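Local coordinates for protein Tae4 (Agrobacterium tumefaciens, PDB 6IJF) that is a type VI secretion system amidase effector of the papain-like peptidase clan that probably cleaves amide bonds in the peptide stems of the peptidoglycan of rival bacteria, at residues V119-I124 against Y151-I156; H132-R137 against C145-Y150. All coordinates share one frame; numbering follows the deposited sequence.

Contact 1 (V119-I124 against Y151-I156)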
loop_
_atom_site.group_PDB
_atom_site.type_symbol
_atom_site.label_atom_id
_atom_site.label_comp_id
_atom_site.label_asym_id
_atom_site.label_seq_id
_atom_site.Cartn_x
_atom_site.Cartn_y
_atom_site.Cartn_z
ATOM N N VAL C 119 11.469 3.091 -20.131
ATOM C CA VAL C 119 10.484 1.980 -20.068
ATOM C C VAL C 119 9.135 2.509 -20.539
ATOM O O VAL C 119 8.771 3.620 -20.145
ATOM C CB VAL C 119 10.401 1.352 -18.664
ATOM C CG1 VAL C 119 9.964 2.353 -17.607
ATOM C CG2 VAL C 119 9.510 0.121 -18.678
ATOM N N ALA C 120 8.420 1.700 -21.310
ATOM C CA ALA C 120 7.044 1.967 -21.758
ATOM C C ALA C 120 6.155 0.814 -21.322
ATOM O O ALA C 120 6.462 -0.340 -21.669
ATOM C CB ALA C 120 7.036 2.150 -23.247
ATOM N N PHE C 121 5.137 1.136 -20.536
ATOM C CA PHE C 121 4.070 0.229 -20.065
ATOM C C PHE C 121 2.896 0.449 -21.008
ATOM O O PHE C 121 2.271 1.521 -20.925
ATOM C CB PHE C 121 3.723 0.507 -18.604
ATOM C CG PHE C 121 4.894 0.415 -17.652
ATOM C CD1 PHE C 121 5.297 -0.805 -17.117
ATOM C CD2 PHE C 121 5.573 1.551 -17.259
ATOM C CE1 PHE C 121 6.366 -0.875 -16.242
ATOM C CE2 PHE C 121 6.617 1.486 -16.349
ATOM C CZ PHE C 121 7.030 0.275 -15.856
ATOM N N ASN C 122 2.637 -0.514 -21.896
ATOM C CA ASN C 122 1.629 -0.362 -22.981
ATOM C C ASN C 122 0.299 -0.987 -22.561
ATOM O O ASN C 122 0.321 -2.156 -22.126
ATOM C CB ASN C 122 2.110 -0.985 -24.285
ATOM C CG ASN C 122 3.501 -0.542 -24.644
ATOM O OD1 ASN C 122 4.429 -1.359 -24.681
ATOM N ND2 ASN C 122 3.675 0.753 -24.828
ATOM N N ASN C 123 -0.802 -0.252 -22.701
ATOM C CA ASN C 123 -2.193 -0.728 -22.482
ATOM C C ASN C 123 -2.392 -1.132 -21.019
ATOM O O ASN C 123 -2.345 -2.337 -20.672
ATOM C CB ASN C 123 -2.522 -1.822 -23.506
ATOM C CG ASN C 123 -2.186 -1.370 -24.909
ATOM O OD1 ASN C 123 -2.640 -0.314 -25.349
ATOM N ND2 ASN C 123 -1.320 -2.114 -25.573
ATOM N N ILE C 124 -2.615 -0.154 -20.173
ATOM C CA ILE C 124 -2.841 -0.337 -18.714
ATOM C C ILE C 124 -4.319 -0.576 -18.426
ATOM O O ILE C 124 -5.154 0.232 -18.787
ATOM C CB ILE C 124 -2.288 0.874 -17.939
ATOM C CG1 ILE C 124 -0.775 0.993 -18.198
ATOM C CG2 ILE C 124 -2.663 0.800 -16.468
ATOM C CD1 ILE C 124 -0.192 2.390 -18.033
ATOM N N TYR C 151 3.131 -2.476 -13.898
ATOM C CA TYR C 151 3.326 -3.894 -14.269
ATOM C C TYR C 151 1.965 -4.543 -14.551
ATOM O O TYR C 151 1.967 -5.608 -15.135
ATOM C CB TYR C 151 4.091 -4.643 -13.183
ATOM C CG TYR C 151 5.585 -4.500 -13.219
ATOM C CD1 TYR C 151 6.209 -3.288 -12.950
ATOM C CD2 TYR C 151 6.387 -5.603 -13.442
ATOM C CE1 TYR C 151 7.583 -3.172 -12.952
ATOM C CE2 TYR C 151 7.757 -5.505 -13.430
ATOM C CZ TYR C 151 8.367 -4.290 -13.179
ATOM O OH TYR C 151 9.733 -4.195 -13.174
ATOM N N ASN C 152 0.845 -3.849 -14.331
ATOM C CA ASN C 152 -0.493 -4.373 -14.714
ATOM C C ASN C 152 -0.701 -4.209 -16.231
ATOM O O ASN C 152 -1.772 -4.573 -16.708
ATOM C CB ASN C 152 -1.629 -3.753 -13.880
ATOM C CG ASN C 152 -1.772 -2.250 -14.014
ATOM O OD1 ASN C 152 -0.780 -1.540 -14.166
ATOM N ND2 ASN C 152 -2.992 -1.747 -13.904
ATOM N N SER C 153 0.301 -3.751 -16.978
ATOM C CA SER C 153 0.180 -3.455 -18.423
ATOM C C SER C 153 0.288 -4.753 -19.235
ATOM O O SER C 153 0.805 -5.753 -18.715
ATOM C CB SER C 153 1.178 -2.384 -18.847
ATOM O OG SER C 153 2.486 -2.907 -18.954
ATOM N N GLU C 154 -0.164 -4.712 -20.487
ATOM C CA GLU C 154 -0.161 -5.856 -21.442
ATOM C C GLU C 154 1.274 -6.201 -21.869
ATOM O O GLU C 154 1.661 -7.396 -21.811
ATOM C CB GLU C 154 -1.025 -5.505 -22.651
ATOM C CG GLU C 154 -1.069 -6.584 -23.721
ATOM C CD GLU C 154 -2.027 -6.265 -24.863
ATOM O OE1 GLU C 154 -1.944 -5.144 -25.413
ATOM O OE2 GLU C 154 -2.860 -7.142 -25.216
ATOM N N THR C 155 2.034 -5.209 -22.331
ATOM C CA THR C 155 3.455 -5.384 -22.705
ATOM C C THR C 155 4.256 -4.254 -22.071
ATOM O O THR C 155 3.690 -3.184 -21.764
ATOM C CB THR C 155 3.704 -5.450 -24.219
ATOM O OG1 THR C 155 3.441 -4.167 -24.777
ATOM C CG2 THR C 155 2.844 -6.471 -24.939
ATOM N N ILE C 156 5.523 -4.535 -21.841
ATOM C CA ILE C 156 6.486 -3.572 -21.272
ATOM C C ILE C 156 7.670 -3.522 -22.225
ATOM O O ILE C 156 8.243 -4.594 -22.510
ATOM C CB ILE C 156 6.859 -4.016 -19.857
ATOM C CG1 ILE C 156 5.597 -4.074 -18.990
ATOM C CG2 ILE C 156 7.950 -3.127 -19.289
ATOM C CD1 ILE C 156 5.768 -4.761 -17.680
#
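An antiparallel strand pairing that ends in a classic beta bulge joins Asn122 to Glu154 and Thr155, where strand 116-122 meets the start of strand 155-160 in the five-stranded sheet. Asn122 N donates to Thr155 O at 2.9 Å. Glu154 N makes a weak bond to Asn122 O. A sounder bond runs from Glu154 N to Asn123 O, at 3.2 Å. Beside the bulge, the hydroxyl OG1 of Thr155 donates to Asn122 OD1 at 3.0 Å. Thr155 OG1 sits between its own backbone N and carbonyl carbon (chi1 69°), a position from which it meets the amide oxygen. Thr155 O has a second donor, Ser153 OG, at 3.1 Å; this hydroxyl also lies at the edge of the Phe121 ring, near its plane. On the sheet face of Phe121 and Ile156, Phe121 CD1 approaches Ile156 CG1 at 3.8 Å, and Val119 CG2 lies beside Ile156 CG2 at 3.7 Å. Tyr151, whose OH bonds to Thr143, brings CD1 obliquely to Phe121 CE1. The Asn122-Thr155 side thus carries a side-chain hydrogen bond across the two strands, while the Phe121-Ile156 side is mainly apolar, with the Ser153 hydroxyl at its border turned to Thr155 O.

Contact 2 (H132-R137 against C145-Y150)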
loop_
_atom_site.group_PDB
_atom_site.type_symbol
_atom_site.label_atom_id
_atom_site.label_comp_id
_atom_site.label_asym_id
_atom_site.label_seq_id
_atom_site.Cartn_x
_atom_site.Cartn_y
_atom_site.Cartn_z
ATOM N N HIS C 132 2.102 4.307 -20.129
ATOM C CA HIS C 132 2.995 5.145 -19.291
ATOM C C HIS C 132 4.410 4.973 -19.808
ATOM O O HIS C 132 4.836 3.831 -20.045
ATOM C CB HIS C 132 2.873 4.750 -17.817
ATOM C CG HIS C 132 3.735 5.557 -16.906
ATOM N ND1 HIS C 132 3.489 6.888 -16.680
ATOM C CD2 HIS C 132 4.840 5.229 -16.196
ATOM C CE1 HIS C 132 4.416 7.362 -15.856
ATOM N NE2 HIS C 132 5.242 6.355 -15.521
ATOM N N ILE C 133 5.109 6.085 -19.982
ATOM C CA ILE C 133 6.555 6.063 -20.327
ATOM C C ILE C 133 7.333 6.791 -19.238
ATOM O O ILE C 133 6.795 7.771 -18.652
ATOM C CB ILE C 133 6.760 6.644 -21.738
ATOM C CG1 ILE C 133 8.165 6.338 -22.228
ATOM C CG2 ILE C 133 6.396 8.131 -21.792
ATOM C CD1 ILE C 133 8.343 6.568 -23.708
ATOM N N ASP C 134 8.520 6.294 -18.920
ATOM C CA ASP C 134 9.215 6.707 -17.683
ATOM C C ASP C 134 10.671 6.289 -17.820
ATOM O O ASP C 134 11.028 5.642 -18.820
ATOM C CB ASP C 134 8.551 6.070 -16.446
ATOM C CG ASP C 134 8.673 6.865 -15.157
ATOM O OD1 ASP C 134 9.654 7.607 -15.006
ATOM O OD2 ASP C 134 7.738 6.805 -14.353
ATOM N N LEU C 135 11.478 6.688 -16.847
ATOM C CA LEU C 135 12.869 6.221 -16.668
ATOM C C LEU C 135 12.884 5.220 -15.531
ATOM O O LEU C 135 12.168 5.396 -14.539
ATOM C CB LEU C 135 13.808 7.391 -16.325
ATOM C CG LEU C 135 13.807 8.558 -17.321
ATOM C CD1 LEU C 135 14.878 9.550 -16.973
ATOM C CD2 LEU C 135 13.943 8.092 -18.761
ATOM N N VAL C 136 13.693 4.193 -15.663
ATOM C CA VAL C 136 13.708 3.104 -14.660
ATOM C C VAL C 136 15.155 2.824 -14.272
ATOM O O VAL C 136 16.041 2.917 -15.142
ATOM C CB VAL C 136 12.970 1.863 -15.187
ATOM C CG1 VAL C 136 13.595 1.282 -16.449
ATOM C CG2 VAL C 136 12.845 0.793 -14.091
ATOM N N ARG C 137 15.365 2.546 -12.994
ATOM C CA ARG C 137 16.630 2.005 -12.438
ATOM C C ARG C 137 16.364 0.588 -11.933
ATOM O O ARG C 137 15.517 0.424 -11.039
ATOM C CB ARG C 137 17.145 2.886 -11.292
ATOM C CG ARG C 137 17.572 4.283 -11.709
ATOM C CD ARG C 137 18.130 4.998 -10.464
ATOM N NE ARG C 137 18.759 6.253 -10.850
ATOM C CZ ARG C 137 19.944 6.372 -11.432
ATOM N NH1 ARG C 137 20.702 5.312 -11.653
ATOM N NH2 ARG C 137 20.396 7.571 -11.772
ATOM N N CYS C 145 10.861 3.111 -11.013
ATOM C CA CYS C 145 10.549 4.138 -12.025
ATOM C C CYS C 145 10.631 5.499 -11.344
ATOM O O CYS C 145 10.248 5.637 -10.162
ATOM C CB CYS C 145 9.214 3.828 -12.687
ATOM S SG CYS C 145 9.207 2.227 -13.545
ATOM N N ALA C 146 11.029 6.494 -12.105
ATOM C CA ALA C 146 11.182 7.882 -11.633
ATOM C C ALA C 146 9.829 8.462 -11.214
ATOM O O ALA C 146 9.804 9.203 -10.202
ATOM C CB ALA C 146 11.866 8.703 -12.699
ATOM N N SER C 147 8.749 8.162 -11.945
ATOM C CA SER C 147 7.385 8.654 -11.640
ATOM C C SER C 147 6.439 7.536 -11.183
ATOM O O SER C 147 5.753 7.727 -10.157
ATOM C CB SER C 147 6.811 9.394 -12.797
ATOM O OG SER C 147 7.350 10.673 -12.877
ATOM N N ALA C 148 6.363 6.413 -11.891
ATOM C CA ALA C 148 5.433 5.318 -11.542
ATOM C C ALA C 148 5.723 4.101 -12.409
ATOM O O ALA C 148 6.112 4.290 -13.556
ATOM C CB ALA C 148 4.015 5.804 -11.778
ATOM N N CYS C 149 5.508 2.901 -11.899
ATOM C CA CYS C 149 5.615 1.642 -12.682
ATOM C C CYS C 149 4.194 1.068 -12.829
ATOM O O CYS C 149 3.379 1.229 -11.897
ATOM C CB CYS C 149 6.585 0.647 -12.035
ATOM S SG CYS C 149 5.948 0.155 -10.433
ATOM N N TYR C 150 3.874 0.440 -13.957
ATOM C CA TYR C 150 2.532 -0.143 -14.232
ATOM C C TYR C 150 2.715 -1.566 -14.766
ATOM O O TYR C 150 2.543 -1.827 -15.955
ATOM C CB TYR C 150 1.748 0.713 -15.223
ATOM C CG TYR C 150 1.209 1.967 -14.605
ATOM C CD1 TYR C 150 0.018 1.954 -13.898
ATOM C CD2 TYR C 150 1.900 3.161 -14.711
ATOM C CE1 TYR C 150 -0.499 3.110 -13.343
ATOM C CE2 TYR C 150 1.399 4.319 -14.145
ATOM C CZ TYR C 150 0.190 4.299 -13.479
ATOM O OH TYR C 150 -0.261 5.436 -12.890
#
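Asp134 OD2 is gripped by three donors: His132 NE2 from its own strand, and the backbone N atoms of Ser147 and Ala148 from the loop opposite. Ala148 N comes nearly along the C-O axis of OD2, at 2.8 Å. Ser147 N meets the syn lone pair of OD2 at 2.9 Å. His132 NE2 reaches OD2 on the anti side at 2.8 Å. That donor keeps OD2 close to the imidazole plane but stands 31° out of the plane of the carboxylate. The other oxygen, OD1, turns its anti lone pair to Leu135 N, so the carboxylate is held at both ends and its rotation is fixed. Asp134 CG lies anti to the backbone N (chi1 -151°), on the side of the strand that faces the loop.

Tyr150 directs its ring edge at one face of the His132 imidazole in an offset edge-to-face pair, with planes at 65° and CE2 3.8 Å from His132 CG. At the far end, Val136 and Cys145 form an antiparallel non-hydrogen-bonded pair, their side chains meeting at Val136 CG2 and Cys145 SG, 3.9 Å apart. The neighbouring Ala146 N bonds to Leu135 O at 2.9 Å.

His132 also touches Cys48 of helix 48-58, consistent with the Cys-His-Asp triad of papain-like amidases. Strand 116-122 flanks strand 131-137, Tyr13 bonds to Ser147 OG, helix 6-11 packs on Leu135 and Ala146, and a side chain of another protein chain bonds to Tyr150 OH.

Overall arrangement
Both contacts reach the same antiparallel sheet, contact 1 as strand pairing and contact 2 mainly as a strand against a loop, with centres about 11 Å apart. Strands 116-122 and 131-137 tie them together: Phe121 N probably bonds to His132 O and Val119 N to Asp134 O. Along the chain, contact 2 is nested within the loop that contact 1 closes. Both are largely buried, but contact 2 lies nearer the centre of the chain, about 7 Å against 13 Å between centres, and contact 1 includes the exposed Glu154. Contact 1 relies on strand pairing and apolar packing with a polar fringe, whereas contact 2 concentrates its bonds on a buried carboxylate next to the probable catalytic histidine.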